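Local coordinates for D-alanyl-D-alanine carboxypeptidase (PDB 5TR7), which probably removes the C-terminal D-alanine from peptidoglycan precursor peptides, as a penicillin-binding protein of the S11 serine carboxypeptidase family, at residues A[4-8]-A[239-243]; A[209-213]-A[232-236]. All blocks are in the same frame, centred on the assembly; numbering follows the deposited sequence.

Contact 1 (A[4-8]-A[239-243])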
ATOM      1  N   PRO A   4      -8.385 -17.972 -14.593  1.00104.83           N
ATOM      2  CA  PRO A   4      -8.322 -19.092 -13.666  1.00101.66           C
ATOM      3  C   PRO A   4      -9.129 -18.769 -12.417  1.00 86.58           C
ATOM      4  O   PRO A   4      -9.697 -17.663 -12.296  1.00 77.27           O
ATOM      5  CB  PRO A   4      -6.828 -19.193 -13.333  1.00 99.31           C
ATOM      6  CG  PRO A   4      -6.315 -17.793 -13.513  1.00101.71           C
ATOM      7  CD  PRO A   4      -7.331 -16.993 -14.307  1.00106.00           C
ATOM      8  N   GLN A   5      -9.230 -19.765 -11.545  1.00 77.86           N
ATOM      9  CA  GLN A   5      -9.939 -19.606 -10.306  1.00 76.73           C
ATOM     10  C   GLN A   5      -8.926 -19.223  -9.308  1.00 68.11           C
ATOM     11  O   GLN A   5      -7.841 -19.785  -9.254  1.00 70.95           O
ATOM     12  CB  GLN A   5     -10.742 -20.835  -9.924  1.00 87.76           C
ATOM     13  CG  GLN A   5     -11.856 -20.960 -10.957  1.00 98.45           C
ATOM     14  CD  GLN A   5     -13.038 -21.805 -10.528  1.00103.76           C
ATOM     15  OE1 GLN A   5     -13.161 -22.199  -9.362  1.00101.33           O
ATOM     16  NE2 GLN A   5     -13.928 -22.068 -11.470  1.00102.03           N
ATOM     17  N   ILE A   6      -9.288 -18.210  -8.539  1.00 61.79           N
ATOM     18  CA  ILE A   6      -8.425 -17.630  -7.570  1.00 59.08           C
ATOM     19  C   ILE A   6      -9.083 -17.794  -6.258  1.00 56.77           C
ATOM     20  O   ILE A   6     -10.238 -17.498  -6.149  1.00 60.16           O
ATOM     21  CB  ILE A   6      -8.264 -16.118  -7.922  1.00 68.81           C
ATOM     22  CG1 ILE A   6      -7.625 -15.920  -9.309  1.00 62.54           C
ATOM     23  CG2 ILE A   6      -7.488 -15.353  -6.869  1.00 71.51           C
ATOM     24  CD1 ILE A   6      -6.278 -16.555  -9.493  1.00 61.69           C
ATOM     25  N   ALA A   7      -8.395 -18.306  -5.264  1.00 64.03           N
ATOM     26  CA  ALA A   7      -9.014 -18.522  -3.932  1.00 60.88           C
ATOM     27  C   ALA A   7      -8.962 -17.199  -3.144  1.00 58.87           C
ATOM     28  O   ALA A   7      -8.109 -16.996  -2.284  1.00 55.48           O
ATOM     29  CB  ALA A   7      -8.267 -19.634  -3.191  1.00 55.06           C
ATOM     30  N   ALA A   8      -9.882 -16.287  -3.431  1.00 59.38           N
ATOM     31  CA  ALA A   8      -9.874 -15.012  -2.769  1.00 57.44           C
ATOM     32  C   ALA A   8     -11.267 -14.455  -2.801  1.00 56.94           C
ATOM     33  O   ALA A   8     -11.998 -14.748  -3.703  1.00 56.15           O
ATOM     34  CB  ALA A   8      -8.907 -14.066  -3.496  1.00 59.64           C
ATOM     35  N   GLU A 239      -1.823 -17.199  -5.078  1.00 50.80           N
ATOM     36  CA  GLU A 239      -2.910 -16.760  -5.900  1.00 50.09           C
ATOM     37  C   GLU A 239      -2.498 -15.521  -6.682  1.00 52.90           C
ATOM     38  O   GLU A 239      -2.896 -15.370  -7.832  1.00 52.63           O
ATOM     39  CB  GLU A 239      -4.158 -16.508  -5.054  1.00 50.95           C
ATOM     40  CG  GLU A 239      -4.632 -17.755  -4.283  1.00 61.61           C
ATOM     41  CD  GLU A 239      -4.897 -18.990  -5.145  1.00 66.29           C
ATOM     42  OE1 GLU A 239      -4.162 -19.985  -5.037  1.00 74.61           O
ATOM     43  OE2 GLU A 239      -5.758 -18.934  -6.006  1.00 73.65           O
ATOM     44  N   SER A 240      -1.676 -14.666  -6.100  1.00 46.94           N
ATOM     45  CA  SER A 240      -1.211 -13.484  -6.830  1.00 55.99           C
ATOM     46  C   SER A 240      -0.305 -13.888  -7.970  1.00 50.15           C
ATOM     47  O   SER A 240      -0.405 -13.328  -9.063  1.00 49.41           O
ATOM     48  CB  SER A 240      -0.488 -12.522  -5.874  1.00 50.71           C
ATOM     49  OG  SER A 240      -1.448 -12.020  -4.973  1.00 55.45           O
ATOM     50  N   LYS A 241       0.532 -14.895  -7.718  1.00 47.65           N
ATOM     51  CA  LYS A 241       1.454 -15.388  -8.757  1.00 51.50           C
ATOM     52  C   LYS A 241       0.622 -15.976  -9.899  1.00 52.84           C
ATOM     53  O   LYS A 241       0.910 -15.666 -11.051  1.00 50.71           O
ATOM     54  CB  LYS A 241       2.509 -16.392  -8.220  1.00 49.67           C
ATOM     55  CG  LYS A 241       3.609 -16.671  -9.169  1.00 51.78           C
ATOM     56  CD  LYS A 241       4.607 -17.744  -8.727  1.00 57.17           C
ATOM     57  CE  LYS A 241       5.838 -17.706  -9.662  1.00 57.72           C
ATOM     58  NZ  LYS A 241       6.891 -18.692  -9.295  1.00 64.50           N
ATOM     59  N   LYS A 242      -0.467 -16.710  -9.592  1.00 52.46           N
ATOM     60  CA  LYS A 242      -1.303 -17.302 -10.657  1.00 57.12           C
ATOM     61  C   LYS A 242      -1.942 -16.188 -11.443  1.00 55.64           C
ATOM     62  O   LYS A 242      -1.939 -16.208 -12.652  1.00 63.93           O
ATOM     63  CB  LYS A 242      -2.463 -18.165 -10.164  1.00 62.41           C
ATOM     64  CG  LYS A 242      -2.101 -19.481  -9.571  1.00 74.86           C
ATOM     65  CD  LYS A 242      -3.290 -20.119  -8.834  1.00 78.66           C
ATOM     66  CE  LYS A 242      -2.742 -21.324  -8.083  1.00 82.39           C
ATOM     67  NZ  LYS A 242      -3.629 -21.759  -6.971  1.00 86.12           N
ATOM     68  N   LEU A 243      -2.515 -15.244 -10.743  1.00 50.82           N
ATOM     69  CA  LEU A 243      -3.176 -14.157 -11.389  1.00 53.33           C
ATOM     70  C   LEU A 243      -2.230 -13.469 -12.318  1.00 52.98           C
ATOM     71  O   LEU A 243      -2.556 -13.232 -13.432  1.00 57.34           O
ATOM     72  CB  LEU A 243      -3.712 -13.198 -10.356  1.00 53.91           C
ATOM     73  CG  LEU A 243      -4.867 -12.316 -10.752  1.00 63.31           C
ATOM     74  CD1 LEU A 243      -5.904 -13.053 -11.557  1.00 63.36           C
ATOM     75  CD2 LEU A 243      -5.475 -11.694  -9.529  1.00 67.76           C
TER
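The polar link between the two segments is made by E239, whose carboxylate takes the backbone N-H of A7. N of A7 lies 2.8 Å from OE2 of E239 and the bond is nearly straight, 169° at the hydrogen, although the donor comes in from above the carboxylate plane rather than within it. The E239 chain bends at chi2 (-56°), which swings the carboxylate across the A7 amide. Its other oxygen stays on the helix: NZ of K242, one turn on, forms a salt bridge to OE1 of E239 at 2.7 Å, on the syn side. With each oxygen gripped by a different partner, the rotation of the carboxylate is restrained, and the lysine and the A7 amide would probably favour its ionised form.

Apolar packing fills the other half. I6 and E239 run past each other in opposite directions, with CG2 of I6 4.0 Å from CB of E239. CD1 of I6 reaches further along the helix, to CB of K242, while CG1 of I6 rests 4.0 Å from CD1 of L243; the I6 and L243 side chains cross at about a right angle. Both also lean on Y11 of strand 10-15. A7 itself is the centre of an inverse gamma turn, and the arrangement joins the N-terminal loop to the last helix of the modelled chain, which packs on the antiparallel sheet as in the beta-lactamase-like fold of this family.

Contact 2 (A[209-213]-A[232-236]). With NO2 (nitrite ion), chain F.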
ATOM      1  N   GLY A 209      -9.651 -11.709   5.335  1.00 66.46           N
ATOM      2  CA  GLY A 209      -8.374 -12.427   5.175  1.00 62.66           C
ATOM      3  C   GLY A 209      -7.200 -11.602   4.744  1.00 54.53           C
ATOM      4  O   GLY A 209      -7.202 -10.401   4.927  1.00 59.32           O
ATOM      5  N   TYR A 210      -6.198 -12.254   4.179  1.00 50.46           N
ATOM      6  CA  TYR A 210      -5.000 -11.611   3.717  1.00 49.29           C
ATOM      7  C   TYR A 210      -5.130 -11.031   2.343  1.00 48.84           C
ATOM      8  O   TYR A 210      -5.666 -11.663   1.418  1.00 55.52           O
ATOM      9  CB  TYR A 210      -3.806 -12.553   3.735  1.00 49.98           C
ATOM     10  CG  TYR A 210      -3.439 -13.003   5.117  1.00 52.95           C
ATOM     11  CD1 TYR A 210      -2.523 -12.277   5.873  1.00 51.34           C
ATOM     12  CD2 TYR A 210      -3.921 -14.166   5.643  1.00 52.24           C
ATOM     13  CE1 TYR A 210      -2.115 -12.697   7.125  1.00 47.27           C
ATOM     14  CE2 TYR A 210      -3.525 -14.599   6.901  1.00 58.08           C
ATOM     15  CZ  TYR A 210      -2.627 -13.864   7.626  1.00 51.15           C
ATOM     16  OH  TYR A 210      -2.273 -14.298   8.849  1.00 49.29           O
ATOM     17  N   ASN A 211      -4.549  -9.832   2.206  1.00 47.08           N
ATOM     18  CA  ASN A 211      -4.573  -9.118   0.980  1.00 46.18           C
ATOM     19  C   ASN A 211      -3.198  -8.819   0.407  1.00 49.08           C
ATOM     20  O   ASN A 211      -2.267  -8.589   1.138  1.00 48.35           O
ATOM     21  CB  ASN A 211      -5.196  -7.775   1.287  1.00 49.75           C
ATOM     22  CG  ASN A 211      -6.513  -7.902   1.999  1.00 54.72           C
ATOM     23  OD1 ASN A 211      -7.305  -8.804   1.719  1.00 60.16           O
ATOM     24  ND2 ASN A 211      -6.749  -6.989   2.932  1.00 59.38           N
ATOM     25  N   LEU A 212      -3.136  -8.672  -0.921  1.00 51.56           N
ATOM     26  CA  LEU A 212      -1.958  -8.204  -1.575  1.00 46.33           C
ATOM     27  C   LEU A 212      -2.252  -7.377  -2.806  1.00 45.19           C
ATOM     28  O   LEU A 212      -3.048  -7.778  -3.638  1.00 47.49           O
ATOM     29  CB  LEU A 212      -1.101  -9.393  -2.017  1.00 48.15           C
ATOM     30  CG  LEU A 212       0.209  -9.005  -2.733  1.00 48.94           C
ATOM     31  CD1 LEU A 212       1.103  -8.066  -1.929  1.00 52.32           C
ATOM     32  CD2 LEU A 212       0.992 -10.285  -3.026  1.00 50.70           C
ATOM     33  N   VAL A 213      -1.585  -6.246  -2.932  1.00 47.87           N
ATOM     34  CA  VAL A 213      -1.608  -5.439  -4.163  1.00 49.01           C
ATOM     35  C   VAL A 213      -0.220  -5.681  -4.737  1.00 44.01           C
ATOM     36  O   VAL A 213       0.750  -5.300  -4.110  1.00 44.30           O
ATOM     37  CB  VAL A 213      -1.847  -3.959  -3.944  1.00 51.91           C
ATOM     38  CG1 VAL A 213      -1.852  -3.218  -5.259  1.00 55.89           C
ATOM     39  CG2 VAL A 213      -3.185  -3.787  -3.359  1.00 49.55           C
ATOM     40  N   ASN A 232      -4.430 -17.435   3.951  1.00 52.08           N
ATOM     41  CA  ASN A 232      -3.154 -17.443   4.690  1.00 51.59           C
ATOM     42  C   ASN A 232      -2.115 -16.844   3.824  1.00 49.47           C
ATOM     43  O   ASN A 232      -2.376 -16.609   2.646  1.00 54.87           O
ATOM     44  CB  ASN A 232      -2.750 -18.871   5.076  1.00 56.44           C
ATOM     45  CG  ASN A 232      -2.767 -19.792   3.898  1.00 62.27           C
ATOM     46  OD1 ASN A 232      -1.932 -19.693   2.993  1.00 61.43           O
ATOM     47  ND2 ASN A 232      -3.739 -20.676   3.871  1.00 69.46           N
ATOM     48  N   GLU A 233      -0.960 -16.561   4.408  1.00 50.19           N
ATOM     49  CA  GLU A 233       0.127 -15.916   3.683  1.00 51.28           C
ATOM     50  C   GLU A 233       0.575 -16.697   2.451  1.00 55.08           C
ATOM     51  O   GLU A 233       0.847 -16.081   1.436  1.00 64.23           O
ATOM     52  CB  GLU A 233       1.280 -15.530   4.591  1.00 55.60           C
ATOM     53  CG  GLU A 233       0.898 -14.313   5.426  1.00 61.49           C
ATOM     54  CD  GLU A 233       2.047 -13.743   6.189  1.00 64.25           C
ATOM     55  OE1 GLU A 233       2.365 -14.322   7.241  1.00 66.96           O
ATOM     56  OE2 GLU A 233       2.598 -12.679   5.766  1.00 63.64           O
ATOM     57  N   ASN A 234       0.575 -18.030   2.504  1.00 54.29           N
ATOM     58  CA  ASN A 234       0.983 -18.813   1.334  1.00 59.12           C
ATOM     59  C   ASN A 234       0.051 -18.671   0.161  1.00 59.57           C
ATOM     60  O   ASN A 234       0.522 -18.462  -0.959  1.00 54.58           O
ATOM     61  CB  ASN A 234       1.203 -20.243   1.725  1.00 60.05           C
ATOM     62  CG  ASN A 234       2.418 -20.371   2.626  1.00 70.27           C
ATOM     63  OD1 ASN A 234       3.373 -19.539   2.546  1.00 77.29           O
ATOM     64  ND2 ASN A 234       2.423 -21.391   3.476  1.00 78.60           N
ATOM     65  N   ALA A 235      -1.254 -18.663   0.455  1.00 53.57           N
ATOM     66  CA  ALA A 235      -2.240 -18.474  -0.548  1.00 50.04           C
ATOM     67  C   ALA A 235      -2.115 -17.043  -1.106  1.00 53.14           C
ATOM     68  O   ALA A 235      -2.184 -16.851  -2.311  1.00 55.95           O
ATOM     69  CB  ALA A 235      -3.635 -18.714   0.038  1.00 56.40           C
ATOM     70  N   ARG A 236      -1.945 -16.042  -0.258  1.00 52.39           N
ATOM     71  CA  ARG A 236      -1.781 -14.668  -0.764  1.00 53.64           C
ATOM     72  C   ARG A 236      -0.658 -14.625  -1.893  1.00 49.18           C
ATOM     73  O   ARG A 236      -0.858 -14.099  -2.994  1.00 52.11           O
ATOM     74  CB  ARG A 236      -1.418 -13.767   0.399  1.00 53.51           C
ATOM     75  CG  ARG A 236      -0.957 -12.407  -0.008  1.00 56.70           C
ATOM     76  CD  ARG A 236      -1.006 -11.443   1.125  1.00 58.92           C
ATOM     77  NE  ARG A 236      -0.046 -11.662   2.219  1.00 56.80           N
ATOM     78  CZ  ARG A 236      -0.103 -10.932   3.338  1.00 57.32           C
ATOM     79  NH1 ARG A 236      -1.068 -10.019   3.496  1.00 51.30           N
ATOM     80  NH2 ARG A 236       0.757 -11.077   4.322  1.00 63.42           N
TER
HETATM   81  N   NO2 F 403       2.955 -12.473   1.225  1.00 72.24           N
HETATM   82  O1  NO2 F 403       4.077 -12.934   1.168  1.00 72.50           O
HETATM   83  O2  NO2 F 403       2.267 -12.908   2.345  1.00 68.05           O
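Residues 209-213, the start of strand 209-218, run past the first turn of helix 233-251, the backbones coming nearest at Y210 and N232, whose CA atoms are 6.2 Å apart. N232 is the N-cap: its OD1 accepts the amide of A235. The Y210 ring lies against this helix start, with CD2 of Y210 3.5 Å from CA of N232. CG of E233 sits over one face of the ring in a CH-pi contact, 4.1 Å from the centroid and offset toward the rim, and the E233 carboxylate is turned almost parallel to the ring.

The side chain of R236 crosses those of Y210 and L212 at about a right angle. Its CG stands anti to the backbone N (chi1 168°), passing CB of L212 at 3.6 Å, and the chain then bends at chi3 (69°) to bring the guanidinium beside Y210. That group is steeply inclined to the ring: CD1 of Y210 lies over one guanidinium face, while NH1 of R236 lies at the edge of the ring. The same NH1 donates to the backbone O of N211 at 3.0 Å, tilted from both the carbonyl and guanidinium planes. NE of R236 hydrogen-bonds to O2 of the nitrite ion at 2.6 Å, and NH2 adds a weak bond to the same oxygen. NH2 of R236 also forms a salt bridge with OE2 of E233 at 2.8 Å, in the guanidinium plane though weak in hydrogen-bond angle, and that oxygen has a second partner in R186.

All three guanidinium nitrogens thus have acceptors, which limits how the group can turn. The nitrite, probably from the crystallisation liquor and also bonded by the amide of G188, marks a small anion site, where R186, R236 and K237 would probably offset the charge of the ion and of E233.

In the fold
Helix 233-251 serves both contacts, offering its first turn to strand 209-218 in contact 2 and the next turn or so to the N-terminal loop in contact 1. Their centres are 10 Å apart and they touch, OG of S240 packing 3.6 Å from CD2 of L212. Along the chain contact 2 is nested within contact 1, which brings residues near the two ends of the modelled chain together. The helix therefore lies across one face of the five-stranded sheet, from strand 209-218 over 221-230 toward 10-15. Contact 2 is the one nearer the predicted catalytic serine S35 and substrate-binding K201; contact 1 lies away from the annotated sites.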